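Local coordinates for protein acetate kinase (Entamoeba histolytica, PDB 4H0O) that probably interconverts acetate and acetyl phosphate by phosphoryl transfer, as a pyrophosphate-dependent acetate kinase of the ASKHA superfamily, at residues C209-T213 and G214-C218; S283-R286 and D287-H290; L304-D307 and V308-Q312; D334-G337 and L338-Q342. All coordinates share one frame; numbering follows the deposited sequence.

How the interactions relate
All four interactions are local and follow one another along the chain in series, so none crosses or encloses another. Interaction 1 closes the tight turn of the hairpin between strands 205-211 and 216-222. Interaction 2 is the first turn of helix 285-293, and interaction 3 lies within the next helix, 299-324. Interaction 4 fills the short helix 334-339, which follows strand 329-333, and reaches into helix 341-350. In space they converge: Leu211 of the hairpin packs on Tyr309 and its carbonyl probably bonds to Met336 N; Met285 rests on Phe306 and Tyr309; Leu289 meets Val340. Together they tie the hairpin to four helices beside the six-stranded sheet.

Interaction 1: residues C209-T213 and G214-C218; sequences CHLGT and GGSSC
With chi1 at -78°, Ser216 holds OG beside its own backbone N, and from there the hydroxyl reaches across the hairpin to Gly212. Gly212 N donates to Ser216 OG at 3.1 Å, and that hydroxyl in turn donates to a bound water, 3.0 Å from OG, which donates to Gly212 O. A small polar side chain suits this place, since it bonds across the turn without crowding it. Two residues on, Cys209 and Cys218 both turn SG anti to the carbonyl carbon, and their sulfurs touch at 3.7 Å, a packing contact with no disulfide. This is a beta hairpin of strands 205-211 and 216-222 within the RNase H-like fold, and its glycine-rich turn is consistent with the phosphate-binding hairpins of the ASKHA superfamily. His210 and Ser217 form the hydrogen-bonded pair: His210 N gives to Ser217 O at 2.8 Å, and Ser217 N returns to His210 O at 3.1 Å. With no side chain, Gly212 lets the Gly215 carbonyl approach closely, although the bond from Gly212 N to that oxygen is weak. On the sheet face of His210 and Ser217, the His210 ring stacks on His184, a predicted transition-state stabiliser, and its ND1 bonds to Ser187. Ser217 OG is held by Tyr188 OH and His184 ND1.

Interaction 2: residues S283-R286 and D287-H290; sequences SDMR and DILH
Asp287 brings its carboxylate up beside Asp284, OD2 lying 3.7 Å from Asp284 CB, whereas the carboxylate of Asp284 meets the edge of the Arg286 guanidinium, with Asp284 CG in its plane. Arg286 grips it side-on through two nitrogens, one to each oxygen. NH2 meets the syn lone pair of Asp284 OD2 at 2.7 Å, and NE meets Asp284 OD1 at 3.0 Å in an almost straight bond (174°), somewhat out of the carboxylate plane. The arginine chain bends at chi3 (-62°), bringing the guanidinium edge back to the carboxylate of Asp284. Asp284 OD1 accepts a second hydrogen bond, from Arg286 N, on its anti side. Two donors thus hold one oxygen and fix the rotation of the carboxylate. Asp284 is the N-cap of helix 285-293, and a short acidic side chain suits that post, since it can accept from an amide of the first turn while its negative charge probably interacts well with the helix dipole. Asp284, Met285 and Arg286 are predicted to bind ATP. The regular helical bonds follow at once: Ile288 N to Asp284 O at 3.3 Å, Leu289 N to Met285 O at 2.9 Å, and His290 N to Arg286 O. Ser282 OG bonds both to Asp284 N and to Asp287 OD2, bracing the start of the helix. On the buried flank Met285 SD lies 4.4 Å from Ile288 CB, and its CG is near Leu289 CD1; the flexible, apolar methionine chain also reaches Phe306 and Tyr309 of helix 299-324.

Interaction 3: residues L304-D307 and V308-Q312; sequences LAFD and VYIKQ
Both segments are regular alpha helix, and four successive i to i+4 bonds run between them, from Val308 N to Leu304 O (2.9 Å), Tyr309 N to Ala305 O, Ile310 N to Phe306 O and Lys311 N to Asp307 O. Residues four apart therefore lie on nearly the same side of the helix, one turn apart, and two such pairs carry the side-chain contact. Ile310 lays CG1 over one face of the Phe306 ring, 3.7 Å from the centroid and 17° off the normal: a CH-pi contact, slightly offset toward the rim. The ring is carried out from the helix with CG anti to the backbone N (chi1 180°), while Ile310 CG1 is anti to its carbonyl carbon (chi1 -71°) and so points back along the helix to the ring. The longer arm of isoleucine suits this place, since its methylene CG1 can lie on the flat face. On another side of the helix, Leu304 CD1 meets Val308 CG2 at 3.9 Å, the two chains crossing at a slant, and that same CG2 sits 3.2 Å from Leu304 O. Phe306 packs onto Leu289 of helix 285-293 and, with Ile310, onto helix 341-350. Ala305 and Tyr309 face helix 274-279, while Leu304, Asp307, Val308 and Lys311 border the second subunit, where Gln175 and Ala164 of that other chain pack against them.

Interaction 4: residues D334-G337 and L338-Q342; sequences DQMG and LEVWQ
Leu338 N donates to Asp334 O at 3.0 Å, and Glu339 N to Gln335 O at 3.1 Å: two i to i+4 bonds that close the short helix 334-339. The first runs almost straight out from the carbonyl, with a C=O...N angle of 171°. Leu338 CG also sits beside that oxygen, 3.1 Å from Asp334 O, so the oxygen is shielded by an apolar branch while the backbone amide satisfies it. Two further carbonyls, Gly337 O and Leu338 O, both accept from Arg344 NH1, one guanidinium nitrogen serving the two peptide groups at the helix end. At the other end, Met336 N is probably bonded to Leu211 O, and Asp334 N makes a weak bond to Asn388. Gln335 and Glu339 lie one turn apart, but their polar groups stop short of a bond: Gln335 NE2 is 3.6 Å from Glu339 OE1, and the amide and carboxylate planes stand 55° apart. Met336 and Val340 make the apolar contact, lying alongside and pointing the same way, with Met336 SD 3.6 Å from Val340 CG2. Met336 bends at chi2 (-52°), a turn an unbranched thioether chain makes easily. Val340 occupies the N-cap of helix 341-350, though its side chain has no polar atom to cap with. Met336 packs on Leu211 of strand 205-211 and on Asp284, whereas Gln342 touches Leu289, wedging this helix-to-helix junction between the sheet and helix 285-293.

Interaction 1: residues C209-T213 and G214-C218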
ATOM      1  N   CYS B 209       3.912  14.283   7.152  1.00 29.27           N
ATOM      2  CA  CYS B 209       4.105  14.025   5.730  1.00 29.36           C
ATOM      3  C   CYS B 209       5.354  14.736   5.211  1.00 30.25           C
ATOM      4  O   CYS B 209       5.370  15.962   5.063  1.00 27.64           O
ATOM      5  CB  CYS B 209       2.882  14.477   4.935  1.00 28.91           C
ATOM      6  SG  CYS B 209       1.317  13.811   5.531  1.00 37.41           S
ATOM      7  N   HIS B 210       6.404  13.964   4.950  1.00 31.29           N
ATOM      8  CA  HIS B 210       7.613  14.502   4.341  1.00 25.58           C
ATOM      9  C   HIS B 210       7.421  14.500   2.829  1.00 29.42           C
ATOM     10  O   HIS B 210       7.716  13.509   2.156  1.00 32.50           O
ATOM     11  CB  HIS B 210       8.827  13.653   4.732  1.00 25.14           C
ATOM     12  CG  HIS B 210      10.128  14.154   4.194  1.00 36.93           C
ATOM     13  ND1 HIS B 210      11.140  14.625   4.997  1.00 36.81           N
ATOM     14  CD2 HIS B 210      10.600  14.238   2.915  1.00 36.15           C
ATOM     15  CE1 HIS B 210      12.173  14.986   4.253  1.00 37.80           C
ATOM     16  NE2 HIS B 210      11.863  14.760   2.986  1.00 31.31           N
ATOM     17  N   LEU B 211       6.906  15.603   2.300  1.00 27.23           N
ATOM     18  CA  LEU B 211       6.635  15.695   0.872  1.00 30.80           C
ATOM     19  C   LEU B 211       7.794  16.405   0.169  1.00 40.27           C
ATOM     20  O   LEU B 211       7.798  17.634   0.019  1.00 38.70           O
ATOM     21  CB  LEU B 211       5.295  16.395   0.624  1.00 26.84           C
ATOM     22  CG  LEU B 211       4.113  15.725   1.337  1.00 31.20           C
ATOM     23  CD1 LEU B 211       2.767  16.295   0.893  1.00 23.59           C
ATOM     24  CD2 LEU B 211       4.150  14.211   1.129  1.00 27.93           C
ATOM     25  N   GLY B 212       8.776  15.616  -0.258  1.00 33.76           N
ATOM     26  CA  GLY B 212      10.028  16.156  -0.756  1.00 39.54           C
ATOM     27  C   GLY B 212      10.152  16.258  -2.264  1.00 43.24           C
ATOM     28  O   GLY B 212       9.246  15.874  -3.009  1.00 43.53           O
ATOM     29  N   THR B 213      11.280  16.799  -2.714  1.00 44.48           N
ATOM     30  CA  THR B 213      11.555  16.927  -4.137  1.00 53.46           C
ATOM     31  C   THR B 213      12.086  15.605  -4.670  1.00 41.90           C
ATOM     32  O   THR B 213      11.958  15.301  -5.855  1.00 52.14           O
ATOM     33  CB  THR B 213      12.583  18.038  -4.417  1.00 53.47           C
ATOM     34  OG1 THR B 213      12.667  18.270  -5.829  1.00 60.98           O
ATOM     35  CG2 THR B 213      13.954  17.641  -3.891  1.00 34.29           C
ATOM     36  N   GLY B 214      12.684  14.820  -3.778  1.00 43.62           N
ATOM     37  CA  GLY B 214      13.195  13.509  -4.140  1.00 33.76           C
ATOM     38  C   GLY B 214      12.263  12.424  -3.634  1.00 49.90           C
ATOM     39  O   GLY B 214      11.300  12.055  -4.309  1.00 39.76           O
ATOM     40  N   GLY B 215      12.539  11.911  -2.440  1.00 38.04           N
ATOM     41  CA  GLY B 215      11.662  10.928  -1.831  1.00 37.35           C
ATOM     42  C   GLY B 215      10.527  11.574  -1.054  1.00 36.94           C
ATOM     43  O   GLY B 215      10.639  12.719  -0.613  1.00 36.78           O
ATOM     44  N   SER B 216       9.433  10.837  -0.892  1.00 30.07           N
ATOM     45  CA  SER B 216       8.316  11.282  -0.066  1.00 29.69           C
ATOM     46  C   SER B 216       7.825  10.135   0.805  1.00 32.05           C
ATOM     47  O   SER B 216       7.809   8.978   0.371  1.00 29.77           O
ATOM     48  CB  SER B 216       7.164  11.804  -0.930  1.00 30.80           C
ATOM     49  OG  SER B 216       7.429  13.111  -1.409  1.00 33.30           O
ATOM     50  N   SER B 217       7.416  10.457   2.029  1.00 27.49           N
ATOM     51  CA  SER B 217       6.895   9.448   2.944  1.00 30.15           C
ATOM     52  C   SER B 217       5.972  10.057   3.998  1.00 30.13           C
ATOM     53  O   SER B 217       5.945  11.276   4.193  1.00 30.41           O
ATOM     54  CB  SER B 217       8.044   8.697   3.625  1.00 21.47           C
ATOM     55  OG  SER B 217       8.684   9.506   4.594  1.00 29.18           O
ATOM     56  N   CYS B 218       5.207   9.197   4.663  1.00 27.80           N
ATOM     57  CA  CYS B 218       4.406   9.588   5.818  1.00 28.20           C
ATOM     58  C   CYS B 218       4.845   8.776   7.024  1.00 32.80           C
ATOM     59  O   CYS B 218       5.327   7.649   6.878  1.00 31.42           O
ATOM     60  CB  CYS B 218       2.922   9.330   5.565  1.00 30.18           C
ATOM     61  SG  CYS B 218       2.169  10.427   4.363  1.00 36.79           S
TER
HETATM   62  O   HOH W   1       9.132  13.061  -3.911  1.00 40.49           O

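Interaction 2: residues S283-R286 and D287-H290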
ATOM      1  N   SER B 283       8.910  16.251 -13.247  1.00 40.18           N
ATOM      2  CA  SER B 283       8.955  15.563 -11.963  1.00 38.17           C
ATOM      3  C   SER B 283       8.568  16.527 -10.847  1.00 35.68           C
ATOM      4  O   SER B 283       8.382  16.120  -9.699  1.00 36.79           O
ATOM      5  CB  SER B 283      10.355  15.002 -11.700  1.00 35.95           C
ATOM      6  OG  SER B 283      11.302  16.042 -11.521  1.00 33.54           O
ATOM      7  N   ASP B 284       8.451  17.807 -11.193  1.00 36.69           N
ATOM      8  CA  ASP B 284       8.132  18.850 -10.221  1.00 35.76           C
ATOM      9  C   ASP B 284       6.627  19.131 -10.198  1.00 40.69           C
ATOM     10  O   ASP B 284       6.024  19.424 -11.234  1.00 42.04           O
ATOM     11  CB  ASP B 284       8.917  20.126 -10.551  1.00 37.97           C
ATOM     12  CG  ASP B 284       8.996  21.091  -9.380  1.00 51.30           C
ATOM     13  OD1 ASP B 284       7.953  21.363  -8.744  1.00 53.02           O
ATOM     14  OD2 ASP B 284      10.109  21.583  -9.094  1.00 57.64           O
ATOM     15  N   MET B 285       6.028  19.040  -9.011  1.00 41.94           N
ATOM     16  CA  MET B 285       4.585  19.221  -8.846  1.00 37.15           C
ATOM     17  C   MET B 285       4.104  20.602  -9.302  1.00 44.13           C
ATOM     18  O   MET B 285       2.993  20.740  -9.822  1.00 38.71           O
ATOM     19  CB  MET B 285       4.178  18.978  -7.386  1.00 37.62           C
ATOM     20  CG  MET B 285       2.693  19.203  -7.099  1.00 42.40           C
ATOM     21  SD  MET B 285       1.591  18.127  -8.050  1.00 50.07           S
ATOM     22  CE  MET B 285       1.493  16.707  -6.962  1.00 39.53           C
ATOM     23  N   ARG B 286       4.946  21.614  -9.114  1.00 45.19           N
ATOM     24  CA  ARG B 286       4.580  22.990  -9.442  1.00 44.21           C
ATOM     25  C   ARG B 286       4.428  23.214 -10.948  1.00 46.17           C
ATOM     26  O   ARG B 286       3.553  23.965 -11.382  1.00 48.93           O
ATOM     27  CB  ARG B 286       5.590  23.970  -8.835  1.00 39.64           C
ATOM     28  CG  ARG B 286       5.603  23.964  -7.306  1.00 45.31           C
ATOM     29  CD  ARG B 286       6.850  24.635  -6.750  1.00 50.95           C
ATOM     30  NE  ARG B 286       8.066  23.939  -7.162  1.00 51.93           N
ATOM     31  CZ  ARG B 286       9.300  24.339  -6.873  1.00 62.87           C
ATOM     32  NH1 ARG B 286       9.497  25.440  -6.160  1.00 65.57           N
ATOM     33  NH2 ARG B 286      10.342  23.637  -7.298  1.00 55.70           N
ATOM     34  N   ASP B 287       5.275  22.559 -11.738  1.00 39.47           N
ATOM     35  CA  ASP B 287       5.151  22.591 -13.193  1.00 44.04           C
ATOM     36  C   ASP B 287       3.880  21.868 -13.635  1.00 47.88           C
ATOM     37  O   ASP B 287       3.222  22.277 -14.596  1.00 49.06           O
ATOM     38  CB  ASP B 287       6.371  21.943 -13.860  1.00 49.63           C
ATOM     39  CG  ASP B 287       7.659  22.705 -13.602  1.00 53.56           C
ATOM     40  OD1 ASP B 287       7.599  23.932 -13.374  1.00 52.96           O
ATOM     41  OD2 ASP B 287       8.736  22.070 -13.636  1.00 64.64           O
ATOM     42  N   ILE B 288       3.550  20.788 -12.929  1.00 44.08           N
ATOM     43  CA  ILE B 288       2.345  20.006 -13.200  1.00 44.06           C
ATOM     44  C   ILE B 288       1.083  20.837 -12.970  1.00 40.71           C
ATOM     45  O   ILE B 288       0.195  20.877 -13.822  1.00 37.64           O
ATOM     46  CB  ILE B 288       2.306  18.728 -12.331  1.00 37.08           C
ATOM     47  CG1 ILE B 288       3.375  17.740 -12.804  1.00 39.37           C
ATOM     48  CG2 ILE B 288       0.936  18.075 -12.383  1.00 30.32           C
ATOM     49  CD1 ILE B 288       3.542  16.525 -11.914  1.00 41.70           C
ATOM     50  N   LEU B 289       1.015  21.495 -11.814  1.00 39.43           N
ATOM     51  CA  LEU B 289      -0.089  22.392 -11.490  1.00 48.19           C
ATOM     52  C   LEU B 289      -0.183  23.525 -12.507  1.00 48.10           C
ATOM     53  O   LEU B 289      -1.272  23.906 -12.933  1.00 42.06           O
ATOM     54  CB  LEU B 289       0.104  22.979 -10.091  1.00 44.40           C
ATOM     55  CG  LEU B 289      -0.066  22.037  -8.900  1.00 45.25           C
ATOM     56  CD1 LEU B 289       0.324  22.735  -7.610  1.00 39.12           C
ATOM     57  CD2 LEU B 289      -1.502  21.558  -8.822  1.00 44.80           C
ATOM     58  N   HIS B 290       0.975  24.055 -12.888  1.00 52.10           N
ATOM     59  CA  HIS B 290       1.056  25.140 -13.857  1.00 52.80           C
ATOM     60  C   HIS B 290       0.464  24.735 -15.207  1.00 56.17           C
ATOM     61  O   HIS B 290      -0.301  25.490 -15.808  1.00 53.15           O
ATOM     62  CB  HIS B 290       2.510  25.580 -14.019  1.00 44.74           C
ATOM     63  CG  HIS B 290       2.682  26.797 -14.868  1.00 66.48           C
ATOM     64  ND1 HIS B 290       3.083  26.737 -16.185  1.00 68.36           N
ATOM     65  CD2 HIS B 290       2.512  28.114 -14.589  1.00 66.85           C
ATOM     66  CE1 HIS B 290       3.151  27.959 -16.681  1.00 65.63           C
ATOM     67  NE2 HIS B 290       2.808  28.811 -15.731  1.00 71.16           N
TER

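Interaction 3: residues L304-D307 and V308-Q312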
ATOM      1  N   LEU B 304      -4.176  13.881 -14.150  1.00 31.12           N
ATOM      2  CA  LEU B 304      -4.189  12.488 -13.715  1.00 33.37           C
ATOM      3  C   LEU B 304      -3.090  12.240 -12.686  1.00 33.78           C
ATOM      4  O   LEU B 304      -3.315  11.591 -11.665  1.00 28.92           O
ATOM      5  CB  LEU B 304      -4.015  11.548 -14.910  1.00 28.23           C
ATOM      6  CG  LEU B 304      -3.947  10.057 -14.564  1.00 39.58           C
ATOM      7  CD1 LEU B 304      -5.233   9.599 -13.888  1.00 31.83           C
ATOM      8  CD2 LEU B 304      -3.651   9.203 -15.796  1.00 34.06           C
ATOM      9  N   ALA B 305      -1.902  12.770 -12.961  1.00 29.56           N
ATOM     10  CA  ALA B 305      -0.772  12.621 -12.056  1.00 30.80           C
ATOM     11  C   ALA B 305      -1.079  13.212 -10.683  1.00 33.69           C
ATOM     12  O   ALA B 305      -0.757  12.609  -9.660  1.00 31.45           O
ATOM     13  CB  ALA B 305       0.473  13.256 -12.649  1.00 29.56           C
ATOM     14  N   PHE B 306      -1.705  14.387 -10.661  1.00 33.38           N
ATOM     15  CA  PHE B 306      -2.082  15.022  -9.402  1.00 35.89           C
ATOM     16  C   PHE B 306      -3.122  14.186  -8.654  1.00 32.83           C
ATOM     17  O   PHE B 306      -3.015  13.998  -7.440  1.00 27.93           O
ATOM     18  CB  PHE B 306      -2.609  16.443  -9.633  1.00 32.11           C
ATOM     19  CG  PHE B 306      -3.020  17.154  -8.366  1.00 33.92           C
ATOM     20  CD1 PHE B 306      -2.066  17.709  -7.523  1.00 37.26           C
ATOM     21  CD2 PHE B 306      -4.361  17.275  -8.025  1.00 35.71           C
ATOM     22  CE1 PHE B 306      -2.443  18.367  -6.358  1.00 40.66           C
ATOM     23  CE2 PHE B 306      -4.745  17.931  -6.862  1.00 43.07           C
ATOM     24  CZ  PHE B 306      -3.785  18.479  -6.029  1.00 43.86           C
ATOM     25  N   ASP B 307      -4.118  13.685  -9.382  1.00 30.04           N
ATOM     26  CA  ASP B 307      -5.184  12.882  -8.781  1.00 32.38           C
ATOM     27  C   ASP B 307      -4.651  11.581  -8.177  1.00 36.07           C
ATOM     28  O   ASP B 307      -5.027  11.204  -7.063  1.00 32.74           O
ATOM     29  CB  ASP B 307      -6.277  12.571  -9.812  1.00 36.03           C
ATOM     30  CG  ASP B 307      -7.093  13.799 -10.198  1.00 49.60           C
ATOM     31  OD1 ASP B 307      -6.951  14.852  -9.540  1.00 51.01           O
ATOM     32  OD2 ASP B 307      -7.891  13.701 -11.156  1.00 56.61           O
ATOM     33  N   VAL B 308      -3.783  10.900  -8.921  1.00 33.11           N
ATOM     34  CA  VAL B 308      -3.172   9.657  -8.458  1.00 35.15           C
ATOM     35  C   VAL B 308      -2.281   9.913  -7.244  1.00 32.49           C
ATOM     36  O   VAL B 308      -2.296   9.149  -6.278  1.00 32.91           O
ATOM     37  CB  VAL B 308      -2.347   8.984  -9.578  1.00 30.01           C
ATOM     38  CG1 VAL B 308      -1.533   7.816  -9.031  1.00 30.24           C
ATOM     39  CG2 VAL B 308      -3.259   8.519 -10.704  1.00 26.34           C
ATOM     40  N   TYR B 309      -1.514  10.999  -7.299  1.00 28.55           N
ATOM     41  CA  TYR B 309      -0.634  11.391  -6.199  1.00 27.62           C
ATOM     42  C   TYR B 309      -1.421  11.670  -4.916  1.00 38.70           C
ATOM     43  O   TYR B 309      -1.044  11.210  -3.838  1.00 29.31           O
ATOM     44  CB  TYR B 309       0.190  12.625  -6.591  1.00 30.03           C
ATOM     45  CG  TYR B 309       1.026  13.217  -5.472  1.00 30.40           C
ATOM     46  CD1 TYR B 309       0.512  14.209  -4.639  1.00 31.06           C
ATOM     47  CD2 TYR B 309       2.334  12.798  -5.257  1.00 27.73           C
ATOM     48  CE1 TYR B 309       1.274  14.755  -3.618  1.00 34.48           C
ATOM     49  CE2 TYR B 309       3.104  13.342  -4.239  1.00 33.50           C
ATOM     50  CZ  TYR B 309       2.568  14.318  -3.424  1.00 33.24           C
ATOM     51  OH  TYR B 309       3.329  14.858  -2.413  1.00 35.97           O
ATOM     52  N   ILE B 310      -2.506  12.434  -5.044  1.00 33.39           N
ATOM     53  CA  ILE B 310      -3.355  12.786  -3.908  1.00 33.03           C
ATOM     54  C   ILE B 310      -4.062  11.549  -3.348  1.00 33.87           C
ATOM     55  O   ILE B 310      -4.167  11.379  -2.128  1.00 31.48           O
ATOM     56  CB  ILE B 310      -4.402  13.856  -4.301  1.00 32.25           C
ATOM     57  CG1 ILE B 310      -3.731  15.210  -4.538  1.00 33.67           C
ATOM     58  CG2 ILE B 310      -5.481  13.990  -3.233  1.00 27.12           C
ATOM     59  CD1 ILE B 310      -3.001  15.752  -3.323  1.00 29.04           C
ATOM     60  N   LYS B 311      -4.534  10.690  -4.246  1.00 27.53           N
ATOM     61  CA  LYS B 311      -5.225   9.468  -3.854  1.00 30.94           C
ATOM     62  C   LYS B 311      -4.348   8.589  -2.968  1.00 32.97           C
ATOM     63  O   LYS B 311      -4.797   8.095  -1.934  1.00 25.27           O
ATOM     64  CB  LYS B 311      -5.673   8.686  -5.090  1.00 30.60           C
ATOM     65  CG  LYS B 311      -6.380   7.377  -4.775  1.00 40.84           C
ATOM     66  CD  LYS B 311      -5.910   6.261  -5.693  1.00 45.32           C
ATOM     67  CE  LYS B 311      -4.597   5.665  -5.211  1.00 59.48           C
ATOM     68  NZ  LYS B 311      -4.371   4.300  -5.762  1.00 56.09           N
ATOM     69  N   GLN B 312      -3.098   8.396  -3.376  1.00 29.60           N
ATOM     70  CA  GLN B 312      -2.176   7.562  -2.616  1.00 34.90           C
ATOM     71  C   GLN B 312      -1.804   8.190  -1.277  1.00 32.11           C
ATOM     72  O   GLN B 312      -1.678   7.486  -0.274  1.00 27.68           O
ATOM     73  CB  GLN B 312      -0.916   7.269  -3.430  1.00 31.58           C
ATOM     74  CG  GLN B 312      -0.056   6.166  -2.843  1.00 36.46           C
ATOM     75  CD  GLN B 312      -0.799   4.845  -2.732  1.00 41.75           C
ATOM     76  OE1 GLN B 312      -1.759   4.592  -3.462  1.00 48.30           O
ATOM     77  NE2 GLN B 312      -0.356   3.995  -1.812  1.00 47.62           N
TER

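Interaction 4: residues D334-G337 and L338-Q342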
ATOM      1  N   ASP B 334       8.994  19.494   4.393  1.00 22.71           N
ATOM      2  CA  ASP B 334       9.789  19.536   3.163  1.00 29.44           C
ATOM      3  C   ASP B 334       9.154  20.363   2.043  1.00 32.20           C
ATOM      4  O   ASP B 334       8.028  20.847   2.180  1.00 27.42           O
ATOM      5  CB  ASP B 334      10.165  18.136   2.673  1.00 29.35           C
ATOM      6  CG  ASP B 334      11.071  18.180   1.454  1.00 43.14           C
ATOM      7  OD1 ASP B 334      11.412  19.297   1.014  1.00 45.13           O
ATOM      8  OD2 ASP B 334      11.421  17.104   0.924  1.00 44.70           O
ATOM      9  N   GLN B 335       9.895  20.510   0.943  1.00 37.20           N
ATOM     10  CA  GLN B 335       9.582  21.470  -0.123  1.00 45.90           C
ATOM     11  C   GLN B 335       8.118  21.542  -0.561  1.00 37.89           C
ATOM     12  O   GLN B 335       7.510  22.612  -0.517  1.00 40.28           O
ATOM     13  CB  GLN B 335      10.485  21.233  -1.340  1.00 43.82           C
ATOM     14  CG  GLN B 335      11.575  22.282  -1.525  1.00 61.21           C
ATOM     15  CD  GLN B 335      11.444  23.035  -2.838  1.00 74.96           C
ATOM     16  OE1 GLN B 335      10.800  22.564  -3.776  1.00 71.82           O
ATOM     17  NE2 GLN B 335      12.052  24.215  -2.908  1.00 77.76           N
ATOM     18  N   MET B 336       7.552  20.412  -0.977  1.00 37.73           N
ATOM     19  CA  MET B 336       6.178  20.402  -1.481  1.00 41.94           C
ATOM     20  C   MET B 336       5.131  20.592  -0.384  1.00 39.69           C
ATOM     21  O   MET B 336       4.080  21.196  -0.620  1.00 37.89           O
ATOM     22  CB  MET B 336       5.899  19.124  -2.278  1.00 34.79           C
ATOM     23  CG  MET B 336       6.780  18.980  -3.518  1.00 55.84           C
ATOM     24  SD  MET B 336       6.745  20.457  -4.564  1.00 64.07           S
ATOM     25  CE  MET B 336       8.063  20.110  -5.729  1.00 54.39           C
ATOM     26  N   GLY B 337       5.419  20.085   0.812  1.00 26.81           N
ATOM     27  CA  GLY B 337       4.509  20.226   1.935  1.00 29.09           C
ATOM     28  C   GLY B 337       4.411  21.660   2.426  1.00 34.86           C
ATOM     29  O   GLY B 337       3.355  22.095   2.892  1.00 30.11           O
ATOM     30  N   LEU B 338       5.513  22.397   2.310  1.00 35.99           N
ATOM     31  CA  LEU B 338       5.593  23.756   2.836  1.00 31.85           C
ATOM     32  C   LEU B 338       5.139  24.805   1.826  1.00 32.16           C
ATOM     33  O   LEU B 338       4.539  25.813   2.202  1.00 37.79           O
ATOM     34  CB  LEU B 338       7.027  24.063   3.276  1.00 30.22           C
ATOM     35  CG  LEU B 338       7.650  23.128   4.314  1.00 34.57           C
ATOM     36  CD1 LEU B 338       9.138  23.400   4.455  1.00 25.51           C
ATOM     37  CD2 LEU B 338       6.953  23.264   5.664  1.00 27.48           C
ATOM     38  N   GLU B 339       5.414  24.558   0.546  1.00 33.74           N
ATOM     39  CA  GLU B 339       5.305  25.602  -0.476  1.00 40.45           C
ATOM     40  C   GLU B 339       4.293  25.320  -1.592  1.00 40.07           C
ATOM     41  O   GLU B 339       4.301  25.998  -2.619  1.00 47.68           O
ATOM     42  CB  GLU B 339       6.658  25.788  -1.173  1.00 35.55           C
ATOM     43  CG  GLU B 339       7.828  26.001  -0.214  1.00 45.83           C
ATOM     44  CD  GLU B 339       9.152  26.212  -0.930  1.00 57.55           C
ATOM     45  OE1 GLU B 339       9.173  26.182  -2.180  1.00 63.58           O
ATOM     46  OE2 GLU B 339      10.175  26.412  -0.240  1.00 64.46           O
ATOM     47  N   VAL B 340       3.431  24.324  -1.397  1.00 39.88           N
ATOM     48  CA  VAL B 340       2.429  23.962  -2.402  1.00 30.81           C
ATOM     49  C   VAL B 340       1.073  23.800  -1.708  1.00 38.07           C
ATOM     50  O   VAL B 340       0.730  22.707  -1.253  1.00 40.49           O
ATOM     51  CB  VAL B 340       2.745  22.685  -3.202  1.00 34.44           C
ATOM     52  CG1 VAL B 340       1.696  22.452  -4.279  1.00 34.97           C
ATOM     53  CG2 VAL B 340       4.126  22.783  -3.825  1.00 29.88           C
ATOM     54  N   TRP B 341       0.302  24.884  -1.642  1.00 32.57           N
ATOM     55  CA  TRP B 341      -0.956  24.882  -0.892  1.00 36.81           C
ATOM     56  C   TRP B 341      -2.053  24.010  -1.510  1.00 34.59           C
ATOM     57  O   TRP B 341      -2.953  23.551  -0.803  1.00 35.66           O
ATOM     58  CB  TRP B 341      -1.473  26.311  -0.684  1.00 41.15           C
ATOM     59  CG  TRP B 341      -1.898  26.995  -1.942  1.00 37.97           C
ATOM     60  CD1 TRP B 341      -1.135  27.802  -2.732  1.00 35.09           C
ATOM     61  CD2 TRP B 341      -3.194  26.944  -2.550  1.00 40.60           C
ATOM     62  NE1 TRP B 341      -1.873  28.253  -3.800  1.00 33.46           N
ATOM     63  CE2 TRP B 341      -3.144  27.740  -3.711  1.00 34.74           C
ATOM     64  CE3 TRP B 341      -4.395  26.301  -2.227  1.00 38.12           C
ATOM     65  CZ2 TRP B 341      -4.243  27.913  -4.553  1.00 34.53           C
ATOM     66  CZ3 TRP B 341      -5.488  26.470  -3.062  1.00 41.03           C
ATOM     67  CH2 TRP B 341      -5.405  27.271  -4.211  1.00 35.10           C
ATOM     68  N   GLN B 342      -1.987  23.794  -2.821  1.00 31.01           N
ATOM     69  CA  GLN B 342      -2.988  22.984  -3.511  1.00 34.26           C
ATOM     70  C   GLN B 342      -2.982  21.534  -3.026  1.00 37.12           C
ATOM     71  O   GLN B 342      -4.035  20.898  -2.947  1.00 38.50           O
ATOM     72  CB  GLN B 342      -2.786  23.028  -5.030  1.00 35.18           C
ATOM     73  CG  GLN B 342      -3.085  24.375  -5.684  1.00 32.95           C
ATOM     74  CD  GLN B 342      -1.866  25.271  -5.763  1.00 36.93           C
ATOM     75  OE1 GLN B 342      -0.889  25.072  -5.039  1.00 39.59           O
ATOM     76  NE2 GLN B 342      -1.912  26.261  -6.649  1.00 37.19           N
TER